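Side-chain contact in probable endonuclease 4 (Thermotoga maritima, PDB 4HNO), which probably cleaves phosphodiester bonds at apurinic or apyrimidinic sites in DNA during repair, using a trinuclear metal centre: residues E196-E199 / A200-E204. Numbering follows the deposited sequence.
Sequences EGVE and ALLNE
Over one face of the Asn203 side-chain amide lies the backbone carbonyl oxygen of Glu199, 3.2 Å from Asn203 CG. This oxygen is just as close to Asn203 ND2, yet it sits above the amide plane, where the in-plane N-H bonds do not point, and no hydrogen bond results. A water on the same side spans the pair: it donates to Glu199 O at 2.8 Å and, more weakly, to Asn203 OD1, which it approaches from above the plane. With CG anti to the carbonyl carbon (chi1 -71°), the asparagine folds back along the helix, bringing its amide over the preceding turn. Glu199 O also accepts the backbone N-H of Asn203, at 2.9 Å, so two donors grip it.

The same i to i+4 spacing works differently on the buried side. There Val198 and Leu202 run side by side, with Val198 CG1 4.1 Å from Leu202 CD1, while Leu202 N donates to Val198 O in a nearly straight bond (169°). Phe252 packs against both side chains, and Leu201 touches Ile192 in a loop and Leu160 at the start of helix 160-169. Helix 195-208 thus illustrates the amphipathic outer helix of a TIM barrel: apolar side chains pack its inner side against neighbouring parts of the fold, whereas on the outer side a water supplements the helical hydrogen bond and links Glu199 O to the amide, whose face meets that oxygen without a direct hydrogen bond.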
# COMPACT_ATOMS: atom_id res chain seq x y z
N GLU A 196 -13.81 -11.44 15.60
CA GLU A 196 -14.94 -10.54 15.38
C GLU A 196 -14.48 -9.22 14.74
O GLU A 196 -15.21 -8.62 13.97
CB GLU A 196 -15.71 -10.28 16.66
CG GLU A 196 -16.39 -11.51 17.23
CD GLU A 196 -15.45 -12.42 18.02
OE1 GLU A 196 -14.29 -12.01 18.26
OE2 GLU A 196 -15.87 -13.53 18.39
N GLY A 197 -13.27 -8.78 15.09
CA GLY A 197 -12.69 -7.59 14.50
C GLY A 197 -12.35 -7.78 13.03
O GLY A 197 -12.57 -6.89 12.21
N VAL A 198 -11.80 -8.93 12.69
CA VAL A 198 -11.52 -9.21 11.29
C VAL A 198 -12.82 -9.33 10.49
O VAL A 198 -12.92 -8.80 9.38
CB VAL A 198 -10.64 -10.45 11.10
CG1 VAL A 198 -10.29 -10.64 9.62
CG2 VAL A 198 -9.37 -10.35 11.93
N GLU A 199 -13.82 -10.00 11.05
CA GLU A 199 -15.10 -10.11 10.39
C GLU A 199 -15.69 -8.72 10.13
O GLU A 199 -16.20 -8.45 9.05
CB GLU A 199 -16.06 -10.97 11.21
CG GLU A 199 -15.66 -12.44 11.23
CD GLU A 199 -16.38 -13.26 12.28
OE1 GLU A 199 -17.01 -12.69 13.20
OE2 GLU A 199 -16.30 -14.50 12.18
N ALA A 200 -15.60 -7.84 11.12
CA ALA A 200 -16.11 -6.48 10.98
C ALA A 200 -15.37 -5.72 9.90
O ALA A 200 -15.97 -4.99 9.11
CB ALA A 200 -16.06 -5.73 12.30
N LEU A 201 -14.05 -5.89 9.86
CA LEU A 201 -13.23 -5.24 8.83
C LEU A 201 -13.66 -5.72 7.44
O LEU A 201 -13.86 -4.91 6.53
CB LEU A 201 -11.76 -5.56 9.10
CG LEU A 201 -10.79 -5.10 8.01
CD1 LEU A 201 -10.82 -3.60 7.83
CD2 LEU A 201 -9.41 -5.59 8.34
N LEU A 202 -13.79 -7.02 7.27
CA LEU A 202 -14.18 -7.57 5.98
C LEU A 202 -15.57 -7.12 5.58
O LEU A 202 -15.81 -6.79 4.42
CB LEU A 202 -14.08 -9.10 5.99
CG LEU A 202 -12.65 -9.64 6.04
CD1 LEU A 202 -12.65 -11.13 6.33
CD2 LEU A 202 -11.91 -9.36 4.75
N ASN A 203 -16.50 -7.10 6.53
CA ASN A 203 -17.83 -6.61 6.24
C ASN A 203 -17.80 -5.15 5.80
O ASN A 203 -18.52 -4.74 4.89
CB ASN A 203 -18.73 -6.78 7.45
CG ASN A 203 -19.07 -8.23 7.72
OD1 ASN A 203 -18.99 -9.07 6.82
ND2 ASN A 203 -19.44 -8.52 8.95
N GLU A 204 -16.97 -4.36 6.45
CA GLU A 204 -16.83 -2.96 6.12
C GLU A 204 -16.25 -2.77 4.69
O GLU A 204 -16.76 -1.98 3.89
CB GLU A 204 -15.99 -2.30 7.20
CG GLU A 204 -15.90 -0.81 7.12
CD GLU A 204 -15.25 -0.19 8.36
OE1 GLU A 204 -15.46 -0.60 9.52
OE2 GLU A 204 -14.50 0.75 8.12
O HOH W 1 -17.18 -10.60 7.64